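Local atomic coordinates of putrescine aminotransferase (Halomonas elongata DSM 2581, PDB entry 6GWI), a protein that probably transfers amino groups from amine donors such as putrescine to carbonyl acceptors, using bound pyridoxal-5'-phosphate as a class-III aminotransferase. Residues Y353-W358 with A370-L375; G157-G162 with P172-I177. All coordinates share one frame; numbering follows the deposited sequence.

Contact 1: residues Y353-W358 with A370-L375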
ATOM      1  N   TYR B 353      33.351 -11.435  -3.995  1.00 33.48           N
ATOM      2  CA  TYR B 353      33.687 -12.483  -3.040  1.00 40.83           C
ATOM      3  C   TYR B 353      32.606 -13.556  -3.020  1.00 41.65           C
ATOM      4  O   TYR B 353      32.907 -14.756  -3.036  1.00 42.78           O
ATOM      5  CB  TYR B 353      33.884 -11.887  -1.649  1.00 38.12           C
ATOM      6  CG  TYR B 353      34.371 -12.897  -0.639  1.00 41.34           C
ATOM      7  CD1 TYR B 353      35.712 -13.242  -0.566  1.00 37.65           C
ATOM      8  CD2 TYR B 353      33.486 -13.515   0.234  1.00 41.77           C
ATOM      9  CE1 TYR B 353      36.161 -14.166   0.352  1.00 51.45           C
ATOM     10  CE2 TYR B 353      33.925 -14.441   1.156  1.00 35.80           C
ATOM     11  CZ  TYR B 353      35.264 -14.763   1.211  1.00 54.90           C
ATOM     12  OH  TYR B 353      35.708 -15.688   2.129  1.00 54.28           O
ATOM     13  N   LEU B 354      31.337 -13.142  -2.984  1.00 41.97           N
ATOM     14  CA  LEU B 354      30.242 -14.096  -3.118  1.00 44.65           C
ATOM     15  C   LEU B 354      30.388 -14.909  -4.399  1.00 38.04           C
ATOM     16  O   LEU B 354      30.221 -16.134  -4.395  1.00 30.62           O
ATOM     17  CB  LEU B 354      28.898 -13.366  -3.101  1.00 45.40           C
ATOM     18  CG  LEU B 354      27.680 -14.235  -3.433  1.00 39.62           C
ATOM     19  CD1 LEU B 354      27.490 -15.322  -2.381  1.00 35.48           C
ATOM     20  CD2 LEU B 354      26.417 -13.396  -3.571  1.00 47.59           C
ATOM     21  N   ALA B 355      30.692 -14.234  -5.511  1.00 49.29           N
ATOM     22  CA  ALA B 355      30.753 -14.904  -6.806  1.00 41.83           C
ATOM     23  C   ALA B 355      31.728 -16.075  -6.788  1.00 48.57           C
ATOM     24  O   ALA B 355      31.413 -17.167  -7.274  1.00 42.76           O
ATOM     25  CB  ALA B 355      31.147 -13.897  -7.888  1.00 46.30           C
ATOM     26  N   GLU B 356      32.926 -15.867  -6.235  1.00 53.14           N
ATOM     27  CA  GLU B 356      33.912 -16.943  -6.215  1.00 54.59           C
ATOM     28  C   GLU B 356      33.505 -18.047  -5.245  1.00 52.37           C
ATOM     29  O   GLU B 356      33.620 -19.236  -5.569  1.00 51.61           O
ATOM     30  CB  GLU B 356      35.297 -16.387  -5.874  1.00 68.49           C
ATOM     31  CG  GLU B 356      35.359 -15.497  -4.645  1.00 71.29           C
ATOM     32  CD  GLU B 356      36.778 -15.072  -4.307  1.00 68.31           C
ATOM     33  OE1 GLU B 356      37.136 -13.911  -4.598  1.00 66.36           O
ATOM     34  OE2 GLU B 356      37.541 -15.906  -3.772  1.00 64.53           O
ATOM     35  N   ARG B 357      33.015 -17.683  -4.057  1.00 47.32           N
ATOM     36  CA  ARG B 357      32.563 -18.696  -3.110  1.00 47.25           C
ATOM     37  C   ARG B 357      31.317 -19.405  -3.630  1.00 57.22           C
ATOM     38  O   ARG B 357      31.169 -20.622  -3.465  1.00 55.09           O
ATOM     39  CB  ARG B 357      32.281 -18.055  -1.750  1.00 43.56           C
ATOM     40  CG  ARG B 357      33.497 -17.454  -1.044  1.00 48.01           C
ATOM     41  CD  ARG B 357      34.607 -18.467  -0.790  1.00 62.28           C
ATOM     42  NE  ARG B 357      35.538 -17.990   0.232  1.00 93.18           N
ATOM     43  CZ  ARG B 357      36.646 -18.625   0.605  1.00109.64           C
ATOM     44  NH1 ARG B 357      36.985 -19.776   0.039  1.00118.32           N
ATOM     45  NH2 ARG B 357      37.420 -18.104   1.548  1.00117.43           N
ATOM     46  N   TRP B 358      30.410 -18.656  -4.260  1.00 63.06           N
ATOM     47  CA  TRP B 358      29.214 -19.249  -4.851  1.00 50.72           C
ATOM     48  C   TRP B 358      29.573 -20.223  -5.966  1.00 52.01           C
ATOM     49  O   TRP B 358      28.945 -21.279  -6.103  1.00 44.79           O
ATOM     50  CB  TRP B 358      28.314 -18.136  -5.382  1.00 49.51           C
ATOM     51  CG  TRP B 358      26.869 -18.486  -5.569  1.00 40.97           C
ATOM     52  CD1 TRP B 358      26.163 -18.443  -6.736  1.00 33.78           C
ATOM     53  CD2 TRP B 358      25.942 -18.887  -4.554  1.00 47.39           C
ATOM     54  NE1 TRP B 358      24.857 -18.803  -6.513  1.00 42.78           N
ATOM     55  CE2 TRP B 358      24.695 -19.081  -5.181  1.00 43.85           C
ATOM     56  CE3 TRP B 358      26.043 -19.106  -3.177  1.00 46.42           C
ATOM     57  CZ2 TRP B 358      23.562 -19.484  -4.481  1.00 38.38           C
ATOM     58  CZ3 TRP B 358      24.917 -19.512  -2.485  1.00 41.02           C
ATOM     59  CH2 TRP B 358      23.693 -19.697  -3.137  1.00 34.08           C
ATOM     60  N   ALA B 370      25.211 -22.149 -11.278  1.00 36.64           N
ATOM     61  CA  ALA B 370      25.317 -21.173 -10.201  1.00 51.65           C
ATOM     62  C   ALA B 370      25.552 -19.804 -10.820  1.00 68.33           C
ATOM     63  O   ALA B 370      26.432 -19.651 -11.673  1.00 53.18           O
ATOM     64  CB  ALA B 370      26.453 -21.522  -9.234  1.00 68.65           C
ATOM     65  N   ARG B 371      24.756 -18.818 -10.408  1.00 88.50           N
ATOM     66  CA  ARG B 371      24.855 -17.473 -10.954  1.00 31.31           C
ATOM     67  C   ARG B 371      24.677 -16.452  -9.842  1.00 44.71           C
ATOM     68  O   ARG B 371      23.927 -16.674  -8.888  1.00 28.54           O
ATOM     69  CB  ARG B 371      23.807 -17.234 -12.052  1.00 50.31           C
ATOM     70  CG  ARG B 371      22.366 -17.418 -11.590  1.00 45.63           C
ATOM     71  CD  ARG B 371      21.379 -17.006 -12.672  1.00 39.52           C
ATOM     72  NE  ARG B 371      19.997 -17.148 -12.224  1.00 35.74           N
ATOM     73  CZ  ARG B 371      19.272 -18.257 -12.348  1.00 31.41           C
ATOM     74  NH1 ARG B 371      19.787 -19.338 -12.919  1.00 28.04           N
ATOM     75  NH2 ARG B 371      18.022 -18.281 -11.902  1.00 29.35           N
ATOM     76  N   SER B 372      25.362 -15.322  -9.976  1.00 43.57           N
ATOM     77  CA  SER B 372      25.220 -14.252  -9.004  1.00 45.28           C
ATOM     78  C   SER B 372      25.564 -12.931  -9.668  1.00 42.84           C
ATOM     79  O   SER B 372      26.278 -12.881 -10.672  1.00 41.87           O
ATOM     80  CB  SER B 372      26.103 -14.482  -7.769  1.00 44.23           C
ATOM     81  OG  SER B 372      27.479 -14.365  -8.085  1.00 38.90           O
ATOM     82  N   LEU B 373      25.030 -11.858  -9.095  1.00 36.24           N
ATOM     83  CA  LEU B 373      25.345 -10.496  -9.508  1.00 36.94           C
ATOM     84  C   LEU B 373      25.168  -9.622  -8.278  1.00 34.02           C
ATOM     85  O   LEU B 373      24.103  -9.650  -7.652  1.00 38.52           O
ATOM     86  CB  LEU B 373      24.440 -10.030 -10.651  1.00 37.50           C
ATOM     87  CG  LEU B 373      24.633  -8.587 -11.122  1.00 42.95           C
ATOM     88  CD1 LEU B 373      26.070  -8.335 -11.565  1.00 40.75           C
ATOM     89  CD2 LEU B 373      23.663  -8.252 -12.244  1.00 36.03           C
ATOM     90  N   GLY B 374      26.195  -8.853  -7.934  1.00 26.94           N
ATOM     91  CA  GLY B 374      26.164  -8.170  -6.654  1.00 32.00           C
ATOM     92  C   GLY B 374      25.940  -9.181  -5.549  1.00 33.10           C
ATOM     93  O   GLY B 374      26.646 -10.191  -5.454  1.00 30.96           O
ATOM     94  N   LEU B 375      24.952  -8.927  -4.694  1.00 44.75           N
ATOM     95  CA  LEU B 375      24.575  -9.865  -3.639  1.00 43.16           C
ATOM     96  C   LEU B 375      23.201 -10.482  -3.904  1.00 35.72           C
ATOM     97  O   LEU B 375      22.382 -10.639  -2.996  1.00 26.16           O
ATOM     98  CB  LEU B 375      24.621  -9.186  -2.273  1.00 47.66           C
ATOM     99  CG  LEU B 375      26.040  -8.882  -1.771  1.00 39.31           C
ATOM    100  CD1 LEU B 375      26.005  -8.057  -0.494  1.00 30.34           C
ATOM    101  CD2 LEU B 375      26.855 -10.159  -1.551  1.00 25.22           C
TER
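Trp358 packs its indole obliquely on strand 367-373, with CD1 4.0 Å from CB of Ala370 and 4.1 Å from CB of Ser372. This is helix-on-sheet packing in the C-terminal part of a class-III aminotransferase: helix 342-359 runs antiparallel to the strand, at 176° between the short axes and 8.2 Å apart, on an antiparallel sheet in which this strand is outermost within the chain. CG of Trp358 stands anti to its backbone N (chi1 -159°), beside the carbonyl carbon, and the CB it hangs from points toward the strand. The backbone N of Arg371 lies at the ring's edge, in its plane, while NE1 gives its hydrogen bond to the carbonyl of Ala378 on the next strand, so the buried indole nitrogen is satisfied by the second strand while the ring packs on the first. Leu435 of helix 429-450 also packs on this indole. One turn earlier in the helix, Leu354 reaches past the end of the strand; its CD2 meets CD2 of Leu375 at 3.8 Å, the two side chains crossing obliquely. The same methyl sits 3.7 Å from the carbonyl O of Gly374, a buried oxygen for which the model offers no hydrogen-bond partner. Between the two large side chains the helix comes close at Ala355, where OG of Ser372 lies 3.6 Å from CA and 3.7 Å from CB of that alanine.

Contact 2: residues G157-G162 with P172-I177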
ATOM      1  N   GLY B 157      -0.739  -4.427  -9.799  1.00 13.80           N
ATOM      2  CA  GLY B 157       0.526  -5.135  -9.707  1.00 19.58           C
ATOM      3  C   GLY B 157       0.419  -6.573 -10.180  1.00 22.67           C
ATOM      4  O   GLY B 157       1.282  -7.060 -10.914  1.00 20.60           O
ATOM      5  N   MET B 158      -0.647  -7.267  -9.772  1.00 17.72           N
ATOM      6  CA  MET B 158      -0.869  -8.637 -10.223  1.00 19.32           C
ATOM      7  C   MET B 158      -1.113  -8.696 -11.728  1.00 20.08           C
ATOM      8  O   MET B 158      -0.645  -9.622 -12.402  1.00 21.20           O
ATOM      9  CB  MET B 158      -2.046  -9.243  -9.453  1.00 25.86           C
ATOM     10  CG  MET B 158      -2.442 -10.634  -9.896  1.00 37.83           C
ATOM     11  SD  MET B 158      -3.849 -10.601 -11.014  1.00 39.43           S
ATOM     12  CE  MET B 158      -5.218 -10.536  -9.856  1.00 46.52           C
ATOM     13  N   SER B 159      -1.854  -7.725 -12.272  1.00 22.92           N
ATOM     14  CA  SER B 159      -2.100  -7.690 -13.711  1.00 26.86           C
ATOM     15  C   SER B 159      -0.814  -7.425 -14.486  1.00 18.93           C
ATOM     16  O   SER B 159      -0.586  -8.014 -15.550  1.00 19.76           O
ATOM     17  CB  SER B 159      -3.134  -6.613 -14.045  1.00 27.90           C
ATOM     18  OG  SER B 159      -4.368  -6.851 -13.396  1.00 22.76           O
ATOM     19  N   LEU B 160       0.021  -6.514 -13.979  1.00 16.75           N
ATOM     20  CA  LEU B 160       1.297  -6.212 -14.615  1.00 22.41           C
ATOM     21  C   LEU B 160       2.269  -7.374 -14.498  1.00 23.88           C
ATOM     22  O   LEU B 160       3.086  -7.593 -15.399  1.00 22.16           O
ATOM     23  CB  LEU B 160       1.910  -4.959 -13.993  1.00 19.59           C
ATOM     24  CG  LEU B 160       1.186  -3.639 -14.238  1.00 28.38           C
ATOM     25  CD1 LEU B 160       1.679  -2.574 -13.268  1.00 25.02           C
ATOM     26  CD2 LEU B 160       1.398  -3.192 -15.680  1.00 25.40           C
ATOM     27  N   GLY B 161       2.212  -8.102 -13.390  1.00 23.02           N
ATOM     28  CA  GLY B 161       3.047  -9.267 -13.225  1.00 23.22           C
ATOM     29  C   GLY B 161       2.663 -10.358 -14.198  1.00 25.12           C
ATOM     30  O   GLY B 161       1.619 -10.318 -14.854  1.00 18.42           O
ATOM     31  N   GLY B 162       3.544 -11.353 -14.289  1.00 22.06           N
ATOM     32  CA  GLY B 162       3.360 -12.472 -15.192  1.00 26.96           C
ATOM     33  C   GLY B 162       3.217 -13.809 -14.492  1.00 25.01           C
ATOM     34  O   GLY B 162       3.628 -14.838 -15.036  1.00 31.73           O
ATOM     35  N   PRO B 172     -11.343 -10.531 -12.805  1.00 34.14           N
ATOM     36  CA  PRO B 172     -10.509 -10.106 -13.936  1.00 37.56           C
ATOM     37  C   PRO B 172      -9.428  -9.078 -13.618  1.00 29.32           C
ATOM     38  O   PRO B 172      -9.547  -8.295 -12.676  1.00 25.45           O
ATOM     39  CB  PRO B 172     -11.538  -9.509 -14.919  1.00 39.84           C
ATOM     40  CG  PRO B 172     -12.719  -9.177 -14.091  1.00 30.42           C
ATOM     41  CD  PRO B 172     -12.767 -10.230 -13.036  1.00 32.50           C
ATOM     42  N   CYS B 173      -8.367  -9.112 -14.425  1.00 22.96           N
ATOM     43  CA  CYS B 173      -7.252  -8.188 -14.313  1.00 32.94           C
ATOM     44  C   CYS B 173      -7.621  -6.805 -14.853  1.00 37.86           C
ATOM     45  O   CYS B 173      -8.658  -6.604 -15.490  1.00 25.70           O
ATOM     46  CB  CYS B 173      -6.043  -8.727 -15.079  1.00 27.26           C
ATOM     47  SG  CYS B 173      -5.211 -10.090 -14.271  1.00 36.11           S
ATOM     48  N   VAL B 174      -6.752  -5.837 -14.570  1.00 22.63           N
ATOM     49  CA  VAL B 174      -6.854  -4.530 -15.230  1.00 21.55           C
ATOM     50  C   VAL B 174      -6.694  -4.731 -16.733  1.00 18.03           C
ATOM     51  O   VAL B 174      -5.802  -5.489 -17.162  1.00 19.80           O
ATOM     52  CB  VAL B 174      -5.784  -3.564 -14.686  1.00 28.17           C
ATOM     53  CG1 VAL B 174      -5.847  -2.225 -15.418  1.00 33.71           C
ATOM     54  CG2 VAL B 174      -5.950  -3.366 -13.184  1.00 31.95           C
ATOM     55  N   PRO B 175      -7.521  -4.112 -17.577  1.00 25.09           N
ATOM     56  CA  PRO B 175      -7.399  -4.336 -19.023  1.00 23.66           C
ATOM     57  C   PRO B 175      -6.126  -3.750 -19.610  1.00 25.21           C
ATOM     58  O   PRO B 175      -5.496  -2.852 -19.047  1.00 21.92           O
ATOM     59  CB  PRO B 175      -8.637  -3.633 -19.598  1.00 30.24           C
ATOM     60  CG  PRO B 175      -9.589  -3.543 -18.458  1.00 25.03           C
ATOM     61  CD  PRO B 175      -8.732  -3.337 -17.250  1.00 22.59           C
ATOM     62  N   GLY B 176      -5.755  -4.275 -20.775  1.00 18.36           N
ATOM     63  CA  GLY B 176      -4.701  -3.676 -21.570  1.00 23.92           C
ATOM     64  C   GLY B 176      -3.285  -3.993 -21.146  1.00 22.95           C
ATOM     65  O   GLY B 176      -2.395  -3.158 -21.340  1.00 21.51           O
ATOM     66  N   ILE B 177      -3.042  -5.181 -20.591  1.00 19.11           N
ATOM     67  CA  ILE B 177      -1.699  -5.632 -20.233  1.00 23.42           C
ATOM     68  C   ILE B 177      -1.376  -6.865 -21.066  1.00 21.90           C
ATOM     69  O   ILE B 177      -2.111  -7.860 -21.012  1.00 25.13           O
ATOM     70  CB  ILE B 177      -1.572  -5.980 -18.742  1.00 24.46           C
ATOM     71  CG1 ILE B 177      -2.213  -4.917 -17.852  1.00 21.86           C
ATOM     72  CG2 ILE B 177      -0.100  -6.195 -18.385  1.00 19.56           C
ATOM     73  CD1 ILE B 177      -1.653  -3.558 -18.015  1.00 30.19           C
TER
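OG of Ser159 is held by two backbone groups: the N of Val174 donates to it at 2.8 Å, with an angle of 151° at the hydrogen, and the same oxygen is hydrogen-bonded to the carbonyl O of Leu155, one turn back in helix 155-160. Chi1 of -60° puts OG anti to its own carbonyl carbon, from where it bonds back to Leu155 and also takes the N-H of Val174. CB of Cys173 presses in at 3.0 Å from OG, a tight approach, and SG of Cys173 reaches on to SD of Met158 at 3.6 Å, sulfur against sulfur. An alanine in place of Ser159 would probably leave the amide of Val174 without its acceptor and the 172-177 loop less firmly held to the helix. At the helix's C-terminal end, CG2 of Ile177 lies 3.4 Å from the carbonyl O of Ser159, and its CD1 meets CD2 of Leu160 at 3.9 Å. Ile143 of the neighbouring parallel strand packs on both Leu160 and Ile177. On the dimer side, Val174 touches Val174 of the second subunit. A short helix docks here on the loop leading into strand 177-180, an outer strand of the mainly parallel central sheet, as is typical of the large PLP-binding domain of fold-type I aminotransferases.

Contact 1 and contact 2 lie on opposite sides of the chain's centre, with their own centres 33 Å apart and their nearest atoms about 15 Å apart, so neither touches the other. They follow one another in the sequence, 157-177 closing before 353-375 opens. Contact 2 is the one near the cofactor: the side chain of Leu160 is about 9 Å from a bound pyridoxal-5'-phosphate, and it packs on Asn121, a residue of that pocket. Contact 2 also reaches the second subunit, through Met158, Pro172, Val174 and Pro175, whereas no other protein chain touches the segments of contact 1. Contact 2 borders the mainly parallel central sheet; contact 1 packs a helix on the antiparallel sheet nearer the C-terminus.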